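Side-chain contacts in 2,3-dehydroadipyl-CoA hydratase (Escherichia coli, PDB 4FZW), which catalyses the reversible hydration of 2,3-dehydroadipyl-CoA to 3-hydroxyadipyl-CoA in the phenylacetate degradation pathway: residues Q13-L18 and Q192-M197; A28-L33 and L68-E73; Q36-L41 and P85-R90; R199-A204 and T237-E242. One frame throughout, in Å; residues are numbered along the deposited sequence.

Interaction 1: residues Q13-L18 and Q192-M197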
loop_
_atom_site.group_PDB
_atom_site.type_symbol
_atom_site.label_atom_id
_atom_site.label_comp_id
_atom_site.label_asym_id
_atom_site.label_seq_id
_atom_site.Cartn_x
_atom_site.Cartn_y
_atom_site.Cartn_z
ATOM N N GLN B 13 -28.216 1.860 -29.273
ATOM C CA GLN B 13 -28.500 2.912 -28.306
ATOM C C GLN B 13 -27.228 3.477 -27.667
ATOM O O GLN B 13 -26.344 3.995 -28.359
ATOM C CB GLN B 13 -29.440 2.388 -27.219
ATOM C CG GLN B 13 -30.830 2.032 -27.715
ATOM C CD GLN B 13 -31.552 3.214 -28.328
ATOM O OE1 GLN B 13 -31.465 4.333 -27.822
ATOM N NE2 GLN B 13 -32.266 2.970 -29.423
ATOM N N ARG B 14 -27.154 3.396 -26.346
ATOM C CA ARG B 14 -26.017 3.906 -25.607
ATOM C C ARG B 14 -25.023 2.783 -25.312
ATOM O O ARG B 14 -24.134 2.932 -24.476
ATOM C CB ARG B 14 -26.517 4.516 -24.302
ATOM C CG ARG B 14 -27.826 5.280 -24.484
ATOM C CD ARG B 14 -28.133 6.123 -23.273
ATOM N NE ARG B 14 -26.905 6.750 -22.788
ATOM C CZ ARG B 14 -26.415 7.900 -23.245
ATOM N NH1 ARG B 14 -27.065 8.573 -24.190
ATOM N NH2 ARG B 14 -25.283 8.380 -22.745
ATOM N N VAL B 15 -25.182 1.654 -25.991
ATOM C CA VAL B 15 -24.215 0.562 -25.878
ATOM C C VAL B 15 -23.440 0.397 -27.166
ATOM O O VAL B 15 -24.027 0.303 -28.242
ATOM C CB VAL B 15 -24.864 -0.796 -25.477
ATOM C CG1 VAL B 15 -23.804 -1.832 -25.303
ATOM C CG2 VAL B 15 -25.657 -0.642 -24.182
ATOM N N LEU B 16 -22.120 0.387 -27.045
ATOM C CA LEU B 16 -21.235 0.204 -28.183
ATOM C C LEU B 16 -20.741 -1.247 -28.222
ATOM O O LEU B 16 -20.436 -1.844 -27.188
ATOM C CB LEU B 16 -20.064 1.190 -28.097
ATOM C CG LEU B 16 -19.006 1.136 -29.202
ATOM C CD1 LEU B 16 -19.567 1.643 -30.528
ATOM C CD2 LEU B 16 -17.766 1.947 -28.774
ATOM N N LEU B 17 -20.691 -1.819 -29.421
ATOM C CA LEU B 17 -20.233 -3.193 -29.595
ATOM C C LEU B 17 -19.001 -3.295 -30.490
ATOM O O LEU B 17 -18.986 -2.820 -31.633
ATOM C CB LEU B 17 -21.345 -4.077 -30.151
ATOM C CG LEU B 17 -21.039 -5.582 -30.288
ATOM C CD1 LEU B 17 -20.636 -6.216 -28.942
ATOM C CD2 LEU B 17 -22.225 -6.340 -30.894
ATOM N N LEU B 18 -17.969 -3.930 -29.951
ATOM C CA LEU B 18 -16.729 -4.135 -30.666
ATOM C C LEU B 18 -16.507 -5.629 -30.830
ATOM O O LEU B 18 -16.324 -6.355 -29.840
ATOM C CB LEU B 18 -15.562 -3.478 -29.922
ATOM C CG LEU B 18 -15.753 -1.978 -29.650
ATOM C CD1 LEU B 18 -14.627 -1.411 -28.803
ATOM C CD2 LEU B 18 -15.902 -1.188 -30.964
ATOM N N GLN B 192 -27.931 -7.339 -23.331
ATOM C CA GLN B 192 -29.067 -6.981 -22.464
ATOM C C GLN B 192 -28.571 -6.436 -21.120
ATOM O O GLN B 192 -29.161 -5.507 -20.550
ATOM C CB GLN B 192 -30.033 -8.152 -22.263
ATOM N N LEU B 193 -27.463 -7.014 -20.649
ATOM C CA LEU B 193 -26.769 -6.559 -19.452
ATOM C C LEU B 193 -26.229 -5.132 -19.583
ATOM O O LEU B 193 -26.308 -4.339 -18.641
ATOM C CB LEU B 193 -25.609 -7.497 -19.155
ATOM C CG LEU B 193 -24.832 -7.216 -17.877
ATOM C CD1 LEU B 193 -25.702 -7.472 -16.661
ATOM C CD2 LEU B 193 -23.595 -8.100 -17.847
ATOM N N ALA B 194 -25.680 -4.798 -20.748
ATOM C CA ALA B 194 -25.150 -3.447 -20.967
ATOM C C ALA B 194 -26.304 -2.482 -21.109
ATOM O O ALA B 194 -26.198 -1.346 -20.714
ATOM C CB ALA B 194 -24.275 -3.393 -22.200
ATOM N N SER B 195 -27.414 -2.950 -21.677
ATOM C CA SER B 195 -28.577 -2.094 -21.885
ATOM C C SER B 195 -29.190 -1.711 -20.562
ATOM O O SER B 195 -29.648 -0.584 -20.385
ATOM C CB SER B 195 -29.602 -2.779 -22.782
ATOM O OG SER B 195 -29.082 -2.839 -24.092
ATOM N N LYS B 196 -29.199 -2.666 -19.640
ATOM C CA LYS B 196 -29.642 -2.425 -18.283
ATOM C C LYS B 196 -28.699 -1.442 -17.567
ATOM O O LYS B 196 -29.142 -0.529 -16.871
ATOM C CB LYS B 196 -29.719 -3.754 -17.528
ATOM C CG LYS B 196 -29.767 -3.585 -16.026
ATOM C CD LYS B 196 -30.907 -4.370 -15.419
ATOM C CE LYS B 196 -30.676 -5.850 -15.563
ATOM N NZ LYS B 196 -31.769 -6.621 -14.910
ATOM N N MET B 197 -27.397 -1.614 -17.743
ATOM C CA MET B 197 -26.476 -0.659 -17.138
ATOM C C MET B 197 -26.663 0.734 -17.760
ATOM O O MET B 197 -26.934 1.691 -17.038
ATOM C CB MET B 197 -25.028 -1.163 -17.166
ATOM C CG MET B 197 -24.834 -2.408 -16.294
ATOM S SD MET B 197 -23.164 -3.030 -16.438
ATOM C CE MET B 197 -22.671 -2.100 -17.881
#
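S195 OG turns back to hydrogen-bond L191 O one turn earlier in helix 186-197, and the same hydroxyl lies 4.1 Å from V15 CG2 at the margin of a strand-to-helix contact. That bond stays within the helix: the serine's chi1 of -70° sets OG beside its own backbone N, where the carbonyl of the preceding turn is within its grasp. Against V15 the serine offers only van der Waals contact, and S195 N lies 3.8 Å from V15 CG2. The contact centres on V15, at the start of strand 15-20, whose CA is 6.4 Å from the CA of A194. Both valine methyls sit against the helix. V15 CG1, anti to the backbone N (chi1 -177°), meets A194 CB at 3.5 Å, while V15 CG2 lies 3.7 Å from that same CB and 3.6 Å from A194 O. The branched side chain thus straddles the alanine methyl and also rests on the helix backbone. V15 further touches A198 just past the helix, and A194 touches V52 of the adjoining strand 52-56. This is beta-alpha packing on one face of the crotonase sheet; L16 and L18 of the same strand meet helix 31-46. L193, K196 and M197 continue the helix surface onto K158 and S162 of a neighbouring subunit. The buried V15-A194 pair relies on close methyl packing rather than directional bonds, while the serine hydroxyl has its hydrogen bond met within its own helix by L191 O.

Interaction 2: residues A28-L33 and L68-E73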
loop_
_atom_site.group_PDB
_atom_site.type_symbol
_atom_site.label_atom_id
_atom_site.label_comp_id
_atom_site.label_asym_id
_atom_site.label_seq_id
_atom_site.Cartn_x
_atom_site.Cartn_y
_atom_site.Cartn_z
ATOM N N ALA B 28 -6.548 -13.498 -32.901
ATOM C CA ALA B 28 -5.309 -13.087 -32.242
ATOM C C ALA B 28 -5.210 -11.569 -32.189
ATOM O O ALA B 28 -5.527 -10.882 -33.164
ATOM C CB ALA B 28 -4.093 -13.670 -32.954
ATOM N N LEU B 29 -4.757 -11.048 -31.052
ATOM C CA LEU B 29 -4.616 -9.609 -30.874
ATOM C C LEU B 29 -3.404 -9.094 -31.601
ATOM O O LEU B 29 -2.285 -9.272 -31.166
ATOM C CB LEU B 29 -4.549 -9.244 -29.392
ATOM C CG LEU B 29 -5.867 -9.489 -28.662
ATOM C CD1 LEU B 29 -5.724 -9.159 -27.198
ATOM C CD2 LEU B 29 -6.949 -8.648 -29.298
ATOM N N ASN B 30 -3.646 -8.478 -32.743
ATOM C CA ASN B 30 -2.596 -7.757 -33.459
ATOM C C ASN B 30 -2.204 -6.470 -32.752
ATOM O O ASN B 30 -2.986 -5.886 -31.993
ATOM C CB ASN B 30 -3.046 -7.388 -34.877
ATOM C CG ASN B 30 -2.514 -8.330 -35.915
ATOM O OD1 ASN B 30 -1.675 -9.179 -35.621
ATOM N ND2 ASN B 30 -2.970 -8.166 -37.155
ATOM N N ASN B 31 -0.995 -6.016 -33.035
ATOM C CA ASN B 31 -0.617 -4.665 -32.698
ATOM C C ASN B 31 -1.626 -3.676 -33.274
ATOM O O ASN B 31 -2.145 -2.802 -32.574
ATOM C CB ASN B 31 0.758 -4.377 -33.272
ATOM C CG ASN B 31 1.701 -3.787 -32.254
ATOM O OD1 ASN B 31 1.320 -2.943 -31.442
ATOM N ND2 ASN B 31 2.956 -4.233 -32.292
ATOM N N ALA B 32 -1.898 -3.821 -34.565
ATOM C CA ALA B 32 -2.870 -2.965 -35.222
ATOM C C ALA B 32 -4.245 -3.131 -34.595
ATOM O O ALA B 32 -4.924 -2.142 -34.373
ATOM C CB ALA B 32 -2.910 -3.239 -36.699
ATOM N N LEU B 33 -4.646 -4.370 -34.289
ATOM C CA LEU B 33 -5.971 -4.629 -33.708
ATOM C C LEU B 33 -6.073 -4.004 -32.315
ATOM O O LEU B 33 -6.981 -3.216 -32.016
ATOM C CB LEU B 33 -6.269 -6.126 -33.664
ATOM C CG LEU B 33 -7.648 -6.585 -33.152
ATOM C CD1 LEU B 33 -8.785 -5.782 -33.774
ATOM C CD2 LEU B 33 -7.852 -8.089 -33.367
ATOM N N LEU B 68 2.175 -14.161 -32.711
ATOM C CA LEU B 68 3.395 -14.728 -32.141
ATOM C C LEU B 68 4.672 -14.141 -32.743
ATOM O O LEU B 68 5.687 -14.024 -32.056
ATOM C CB LEU B 68 3.389 -16.253 -32.280
ATOM C CG LEU B 68 4.393 -17.007 -31.409
ATOM C CD1 LEU B 68 4.338 -16.503 -29.973
ATOM C CD2 LEU B 68 4.124 -18.499 -31.470
ATOM N N ASN B 69 4.609 -13.780 -34.025
ATOM C CA ASN B 69 5.746 -13.205 -34.738
ATOM C C ASN B 69 6.099 -11.843 -34.167
ATOM O O ASN B 69 7.270 -11.551 -33.923
ATOM C CB ASN B 69 5.443 -13.047 -36.233
ATOM C CG ASN B 69 4.834 -14.293 -36.852
ATOM O OD1 ASN B 69 3.870 -14.858 -36.331
ATOM N ND2 ASN B 69 5.397 -14.724 -37.974
ATOM N N GLU B 70 5.079 -11.013 -33.961
ATOM C CA GLU B 70 5.275 -9.680 -33.407
ATOM C C GLU B 70 5.981 -9.672 -32.041
ATOM O O GLU B 70 6.662 -8.699 -31.715
ATOM C CB GLU B 70 3.952 -8.910 -33.335
ATOM C CG GLU B 70 3.393 -8.470 -34.687
ATOM C CD GLU B 70 2.091 -7.698 -34.547
ATOM O OE1 GLU B 70 1.622 -7.548 -33.398
ATOM O OE2 GLU B 70 1.534 -7.243 -35.573
ATOM N N MET B 71 5.834 -10.731 -31.242
ATOM C CA MET B 71 6.526 -10.772 -29.948
ATOM C C MET B 71 7.851 -11.501 -29.989
ATOM O O MET B 71 8.568 -11.498 -28.996
ATOM C CB MET B 71 5.622 -11.273 -28.790
ATOM C CG MET B 71 5.617 -12.767 -28.379
ATOM S SD MET B 71 6.705 -13.132 -26.918
ATOM C CE MET B 71 6.764 -14.965 -27.230
ATOM N N ALA B 72 8.174 -12.114 -31.128
ATOM C CA ALA B 72 9.474 -12.771 -31.316
ATOM C C ALA B 72 10.556 -11.813 -31.840
ATOM O O ALA B 72 11.659 -11.739 -31.288
ATOM C CB ALA B 72 9.337 -13.978 -32.247
ATOM N N GLU B 73 10.238 -11.096 -32.916
ATOM C CA GLU B 73 11.172 -10.152 -33.522
ATOM C C GLU B 73 11.534 -9.019 -32.567
ATOM O O GLU B 73 12.209 -8.059 -32.950
ATOM C CB GLU B 73 10.620 -9.600 -34.844
ATOM C CG GLU B 73 9.286 -8.870 -34.741
ATOM C CD GLU B 73 8.667 -8.608 -36.105
ATOM O OE1 GLU B 73 7.739 -7.774 -36.188
ATOM O OE2 GLU B 73 9.105 -9.242 -37.092
#
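E70 spans the gap from the short helix 68-72 to N31, at the N-terminal end of helix 31-46; its carboxylate, from outside helix 31-46, accepts the backbone N-H of N31. In this crotonase fold the loop just before helix 68-72 probably contributes to the oxyanion hole, as in relatives. L68 begins the segment, packing on L248 of a neighbouring subunit, and its carbonyl receives weak bonds from M71 N and A72 N in this weakly bonded helix. N69 O accepts A72 N at 3.0 Å. E70 follows. Its chain runs extended beyond CG (chi2 -179°), and E70 OE1 receives N31 N at 3.1 Å through the syn lone pair, with an N-H...O angle of 146°, at the first turn of helix 31-46. The same oxygen lies 3.3 Å from N31 CB, and the N31 amide plane is turned 47° from the carboxylate. R84 adds a long, weak ion pair to OE1. A leucine here would probably leave N31 N without this acceptor and R84 without its distant countercharge. M71 and A72 then pack on I244 of the same neighbouring subunit. E73 ends the segment, its N bonding N69 O at 3.2 Å.

Interaction 3: residues Q36-L41 and P85-R90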
loop_
_atom_site.group_PDB
_atom_site.type_symbol
_atom_site.label_atom_id
_atom_site.label_comp_id
_atom_site.label_asym_id
_atom_site.label_seq_id
_atom_site.Cartn_x
_atom_site.Cartn_y
_atom_site.Cartn_z
ATOM N N GLN B 36 -6.322 -0.270 -32.763
ATOM C CA GLN B 36 -7.685 0.037 -33.183
ATOM C C GLN B 36 -8.637 0.066 -31.988
ATOM O O GLN B 36 -9.345 1.056 -31.781
ATOM C CB GLN B 36 -8.171 -0.990 -34.223
ATOM C CG GLN B 36 -9.469 -0.616 -34.916
ATOM C CD GLN B 36 -9.383 0.739 -35.600
ATOM O OE1 GLN B 36 -8.517 0.967 -36.440
ATOM N NE2 GLN B 36 -10.284 1.638 -35.247
ATOM N N LEU B 37 -8.646 -1.032 -31.225
ATOM C CA LEU B 37 -9.420 -1.160 -29.993
ATOM C C LEU B 37 -9.220 0.035 -29.058
ATOM O O LEU B 37 -10.190 0.599 -28.533
ATOM C CB LEU B 37 -9.041 -2.460 -29.276
ATOM C CG LEU B 37 -9.859 -2.908 -28.067
ATOM C CD1 LEU B 37 -11.246 -3.296 -28.510
ATOM C CD2 LEU B 37 -9.179 -4.065 -27.355
ATOM N N VAL B 38 -7.966 0.425 -28.847
ATOM C CA VAL B 38 -7.686 1.601 -28.039
ATOM C C VAL B 38 -8.353 2.857 -28.603
ATOM O O VAL B 38 -8.869 3.686 -27.852
ATOM C CB VAL B 38 -6.155 1.867 -27.894
ATOM C CG1 VAL B 38 -5.884 3.289 -27.411
ATOM C CG2 VAL B 38 -5.513 0.840 -26.977
ATOM N N ASN B 39 -8.335 3.019 -29.919
ATOM C CA ASN B 39 -8.871 4.255 -30.486
ATOM C C ASN B 39 -10.378 4.293 -30.365
ATOM O O ASN B 39 -10.951 5.346 -30.089
ATOM C CB ASN B 39 -8.412 4.498 -31.937
ATOM C CG ASN B 39 -6.917 4.748 -32.038
ATOM O OD1 ASN B 39 -6.305 5.267 -31.111
ATOM N ND2 ASN B 39 -6.323 4.366 -33.160
ATOM N N GLU B 40 -11.003 3.132 -30.558
ATOM C CA GLU B 40 -12.448 2.984 -30.430
ATOM C C GLU B 40 -12.926 3.361 -29.017
ATOM O O GLU B 40 -13.823 4.199 -28.851
ATOM C CB GLU B 40 -12.873 1.544 -30.762
ATOM C CG GLU B 40 -12.696 1.099 -32.220
ATOM C CD GLU B 40 -13.506 1.926 -33.195
ATOM O OE1 GLU B 40 -14.420 2.676 -32.771
ATOM O OE2 GLU B 40 -13.213 1.822 -34.402
ATOM N N LEU B 41 -12.324 2.745 -28.001
ATOM C CA LEU B 41 -12.693 3.028 -26.614
ATOM C C LEU B 41 -12.368 4.449 -26.174
ATOM O O LEU B 41 -13.134 5.058 -25.427
ATOM C CB LEU B 41 -12.000 2.051 -25.669
ATOM C CG LEU B 41 -12.371 0.588 -25.798
ATOM C CD1 LEU B 41 -11.507 -0.222 -24.852
ATOM C CD2 LEU B 41 -13.880 0.381 -25.535
ATOM N N PRO B 85 2.613 -2.156 -24.099
ATOM C CA PRO B 85 2.205 -1.962 -22.705
ATOM C C PRO B 85 1.392 -0.696 -22.440
ATOM O O PRO B 85 0.504 -0.721 -21.583
ATOM C CB PRO B 85 3.536 -1.950 -21.968
ATOM C CG PRO B 85 4.358 -2.946 -22.763
ATOM C CD PRO B 85 3.996 -2.663 -24.194
ATOM N N GLN B 86 1.658 0.379 -23.174
ATOM C CA GLN B 86 0.934 1.632 -22.975
ATOM C C GLN B 86 -0.454 1.561 -23.613
ATOM O O GLN B 86 -1.365 2.279 -23.209
ATOM C CB GLN B 86 1.722 2.802 -23.576
ATOM C CG GLN B 86 1.754 2.729 -25.099
ATOM C CD GLN B 86 2.493 3.870 -25.762
ATOM O OE1 GLN B 86 3.312 4.566 -25.140
ATOM N NE2 GLN B 86 2.208 4.068 -27.052
ATOM N N LEU B 87 -0.615 0.706 -24.619
ATOM C CA LEU B 87 -1.946 0.459 -25.201
ATOM C C LEU B 87 -2.830 -0.274 -24.195
ATOM O O LEU B 87 -3.990 0.089 -23.983
ATOM C CB LEU B 87 -1.844 -0.342 -26.490
ATOM C CG LEU B 87 -0.958 0.214 -27.601
ATOM C CD1 LEU B 87 -1.106 -0.641 -28.859
ATOM C CD2 LEU B 87 -1.312 1.672 -27.874
ATOM N N TRP B 88 -2.264 -1.295 -23.555
ATOM C CA TRP B 88 -2.947 -1.980 -22.452
ATOM C C TRP B 88 -3.384 -1.008 -21.343
ATOM O O TRP B 88 -4.508 -1.106 -20.852
ATOM C CB TRP B 88 -2.081 -3.130 -21.897
ATOM C CG TRP B 88 -2.018 -4.322 -22.842
ATOM C CD1 TRP B 88 -1.052 -4.588 -23.772
ATOM C CD2 TRP B 88 -2.983 -5.385 -22.955
ATOM N NE1 TRP B 88 -1.347 -5.751 -24.446
ATOM C CE2 TRP B 88 -2.526 -6.259 -23.964
ATOM C CE3 TRP B 88 -4.189 -5.680 -22.294
ATOM C CZ2 TRP B 88 -3.233 -7.415 -24.335
ATOM C CZ3 TRP B 88 -4.890 -6.832 -22.665
ATOM C CH2 TRP B 88 -4.405 -7.682 -23.674
ATOM N N ALA B 89 -2.524 -0.058 -20.962
ATOM C CA ALA B 89 -2.892 0.898 -19.905
ATOM C C ALA B 89 -3.920 1.890 -20.405
ATOM O O ALA B 89 -4.724 2.395 -19.632
ATOM C CB ALA B 89 -1.673 1.638 -19.335
ATOM N N ARG B 90 -3.903 2.176 -21.701
ATOM C CA ARG B 90 -4.941 3.045 -22.247
ATOM C C ARG B 90 -6.288 2.331 -22.306
ATOM O O ARG B 90 -7.319 2.966 -22.116
ATOM C CB ARG B 90 -4.549 3.622 -23.612
ATOM C CG ARG B 90 -3.509 4.731 -23.518
ATOM C CD ARG B 90 -2.745 4.885 -24.810
ATOM N NE ARG B 90 -3.538 5.566 -25.823
ATOM C CZ ARG B 90 -3.045 6.003 -26.973
ATOM N NH1 ARG B 90 -1.753 5.837 -27.242
ATOM N NH2 ARG B 90 -3.844 6.602 -27.845
#
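The segments 36-41 and 85-90 of helices 31-46 and 84-92 run roughly parallel, their local axes 9.6 Å apart at closest approach and inclined by 29°, and V38 and L87 are the closest pair, their CA atoms 6.5 Å apart. V38 carries the contact with its two methyls, each given a different partner. V38 CG2, beside the valine's backbone N, points at the backbone of the second helix and lies 3.4 Å from L87 O and 3.9 Å from L87 CB; the rest of the leucine crosses the valine at about a right angle. V38 CG1, anti to the backbone N (chi1 163°), is directed to the arginine one turn further on and comes within 3.6 Å of R90 NE. The R90 chain bends at chi3 (76°), which brings CZ as well as NE up to that methyl, and it passes the valine at about a right angle. Its charge is answered elsewhere: NE forms a salt bridge with E42 OE2, so V38 packs beside a charged group that already has its mate. An alanine in place of V38 would probably open a gap between the helices and leave the R90 side chain without the methyl beside it. L91 fills in next to V38, L37 and L41, while L87 also touches L34 and M35. Helix 31-46 thus lies between helix 84-92 and the sheet, with E40 resting on L7 and V9 of strand 7-12.

Interaction 4: residues R199-A204 and T237-E242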
loop_
_atom_site.group_PDB
_atom_site.type_symbol
_atom_site.label_atom_id
_atom_site.label_comp_id
_atom_site.label_asym_id
_atom_site.label_seq_id
_atom_site.Cartn_x
_atom_site.Cartn_y
_atom_site.Cartn_z
ATOM N N ARG B 199 -28.932 2.210 -18.710
ATOM C CA ARG B 199 -30.209 2.810 -18.396
ATOM C C ARG B 199 -30.042 3.759 -17.220
ATOM O O ARG B 199 -30.871 4.637 -16.973
ATOM C CB ARG B 199 -31.223 1.697 -18.129
ATOM C CG ARG B 199 -32.422 2.076 -17.309
ATOM C CD ARG B 199 -33.606 1.198 -17.692
ATOM N NE ARG B 199 -33.293 -0.230 -17.679
ATOM C CZ ARG B 199 -34.219 -1.184 -17.689
ATOM N NH1 ARG B 199 -35.501 -0.851 -17.711
ATOM N NH2 ARG B 199 -33.872 -2.466 -17.673
ATOM N N HIS B 200 -28.935 3.581 -16.514
ATOM C CA HIS B 200 -28.611 4.398 -15.344
ATOM C C HIS B 200 -27.772 5.634 -15.711
ATOM O O HIS B 200 -27.265 5.760 -16.826
ATOM C CB HIS B 200 -27.882 3.540 -14.315
ATOM C CG HIS B 200 -28.599 2.258 -13.998
ATOM N ND1 HIS B 200 -29.961 2.188 -13.879
ATOM C CD2 HIS B 200 -28.121 1.013 -13.794
ATOM C CE1 HIS B 200 -30.309 0.942 -13.593
ATOM N NE2 HIS B 200 -29.211 0.210 -13.539
ATOM N N SER B 201 -27.643 6.541 -14.749
ATOM C CA SER B 201 -26.936 7.822 -14.927
ATOM C C SER B 201 -25.479 7.664 -15.394
ATOM O O SER B 201 -24.665 7.055 -14.707
ATOM C CB SER B 201 -27.003 8.638 -13.635
ATOM O OG SER B 201 -25.902 9.527 -13.535
ATOM N N PRO B 202 -25.150 8.230 -16.566
ATOM C CA PRO B 202 -23.817 8.082 -17.159
ATOM C C PRO B 202 -22.721 8.386 -16.140
ATOM O O PRO B 202 -21.725 7.642 -16.055
ATOM C CB PRO B 202 -23.803 9.142 -18.262
ATOM C CG PRO B 202 -25.231 9.420 -18.561
ATOM C CD PRO B 202 -25.990 9.197 -17.297
ATOM N N LEU B 203 -22.913 9.473 -15.383
ATOM C CA LEU B 203 -21.925 9.949 -14.410
ATOM C C LEU B 203 -21.831 8.999 -13.222
ATOM O O LEU B 203 -20.730 8.721 -12.722
ATOM C CB LEU B 203 -22.215 11.397 -13.947
ATOM C CG LEU B 203 -22.078 12.532 -14.985
ATOM C CD1 LEU B 203 -22.446 13.906 -14.427
ATOM C CD2 LEU B 203 -20.686 12.566 -15.553
ATOM N N ALA B 204 -22.988 8.504 -12.776
ATOM C CA ALA B 204 -23.046 7.500 -11.719
ATOM C C ALA B 204 -22.289 6.247 -12.148
ATOM O O ALA B 204 -21.507 5.687 -11.376
ATOM C CB ALA B 204 -24.487 7.168 -11.374
ATOM N N THR B 237 -24.826 16.409 -8.566
ATOM C CA THR B 237 -25.279 16.288 -9.948
ATOM C C THR B 237 -26.788 16.367 -10.085
ATOM O O THR B 237 -27.532 16.015 -9.174
ATOM C CB THR B 237 -24.824 14.972 -10.589
ATOM O OG1 THR B 237 -25.262 13.886 -9.774
ATOM C CG2 THR B 237 -23.306 14.927 -10.718
ATOM N N GLU B 238 -27.208 16.810 -11.266
ATOM C CA GLU B 238 -28.602 17.038 -11.616
ATOM C C GLU B 238 -29.298 15.715 -11.780
ATOM O O GLU B 238 -30.465 15.560 -11.414
ATOM C CB GLU B 238 -28.693 17.792 -12.944
ATOM C CG GLU B 238 -27.962 19.090 -12.981
ATOM C CD GLU B 238 -28.660 20.154 -12.178
ATOM O OE1 GLU B 238 -29.901 20.074 -12.039
ATOM O OE2 GLU B 238 -27.960 21.079 -11.712
ATOM N N ASP B 239 -28.559 14.771 -12.352
ATOM C CA ASP B 239 -29.055 13.439 -12.595
ATOM C C ASP B 239 -29.392 12.728 -11.296
ATOM O O ASP B 239 -30.257 11.849 -11.279
ATOM C CB ASP B 239 -28.050 12.647 -13.417
ATOM C CG ASP B 239 -28.040 13.065 -14.872
ATOM O OD1 ASP B 239 -28.941 13.845 -15.268
ATOM O OD2 ASP B 239 -27.139 12.613 -15.618
ATOM N N ARG B 240 -28.735 13.090 -10.197
ATOM C CA ARG B 240 -29.099 12.419 -8.959
ATOM C C ARG B 240 -30.527 12.753 -8.571
ATOM O O ARG B 240 -31.217 11.970 -7.926
ATOM C CB ARG B 240 -28.180 12.765 -7.813
ATOM C CG ARG B 240 -28.638 12.104 -6.528
ATOM C CD ARG B 240 -27.736 12.442 -5.376
ATOM N NE ARG B 240 -27.650 13.877 -5.195
ATOM C CZ ARG B 240 -28.273 14.539 -4.233
ATOM N NH1 ARG B 240 -29.017 13.874 -3.364
ATOM N NH2 ARG B 240 -28.147 15.860 -4.138
ATOM N N HIS B 241 -30.953 13.940 -8.966
ATOM C CA HIS B 241 -32.300 14.408 -8.711
ATOM C C HIS B 241 -33.270 13.670 -9.636
ATOM O O HIS B 241 -34.350 13.252 -9.218
ATOM C CB HIS B 241 -32.356 15.920 -8.949
ATOM C CG HIS B 241 -33.718 16.515 -8.815
ATOM N ND1 HIS B 241 -34.648 16.500 -9.843
ATOM C CD2 HIS B 241 -34.321 17.161 -7.785
ATOM C CE1 HIS B 241 -35.750 17.099 -9.443
ATOM N NE2 HIS B 241 -35.582 17.509 -8.202
ATOM N N GLU B 242 -32.858 13.493 -10.887
ATOM C CA GLU B 242 -33.693 12.854 -11.891
ATOM C C GLU B 242 -33.870 11.370 -11.583
ATOM O O GLU B 242 -34.970 10.822 -11.726
ATOM C CB GLU B 242 -33.089 13.040 -13.289
ATOM C CG GLU B 242 -33.927 12.467 -14.424
ATOM C CD GLU B 242 -35.318 13.076 -14.492
ATOM O OE1 GLU B 242 -35.504 14.200 -13.978
ATOM O OE2 GLU B 242 -36.225 12.430 -15.056
#
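S201 and D239 meet by packing rather than by a polar bond: S201 OG lies 3.8 Å from D239 CB, and D239 OD2 is 3.9 Å from that hydroxyl oxygen. P202 adds its ring CD, 4.0 Å from D239 OD2, the proline crossing the aspartate at about a right angle. Further along, the methyls L203 CD1 and T237 CG2 touch at 3.9 Å; the threonine's chi1 of 55° leaves CG2 beside its backbone N while OG1 hydrogen-bonds L234 O. The contact belongs to the helical C-terminal region of the crotonase fold and joins the start of helix 202-214 to the start of helix 239-248. S201 is the N-cap of the former: OG, anti to the serine's backbone N (chi1 154°), accepts A204 N at 3.2 Å with a nearly straight N-H...O angle of 165°. The polar bonds of D239 lead to the chain's end, OD1 accepting K256 N and OD2 accepting both G257 N and R258 N, so its buried carboxylate is held by three backbone donors. F255 of that same tail touches S201, P202 and D239. Other copies pack outside, L203 meeting L80 and T237 meeting L76 of a neighbouring subunit, while H200 NE2 hydrogen-bonds S162 O of another neighbouring subunit.

Of the four, interaction 1 joins the segments farthest apart in sequence, and interactions 2 and 3 are nested inside it; their segments alternate, both using helix 31-46. Their centres are 14 Å apart and they touch where L29 packs on W88. Interaction 3 also reaches interaction 1, since L18 of strand 15-20 packs on L37 and L41, although the centres are 20 Å apart. Interaction 4 follows in series, its centre about 17 Å from that of interaction 1 and 41 Å from that of interaction 2. Interaction 1 thus packs a helix on the sheet, interactions 2 and 3 join helix 31-46 to two other helical elements, and the fourth joins the starts of two C-terminal helices; interactions 1 and 4 border the same neighbouring subunit.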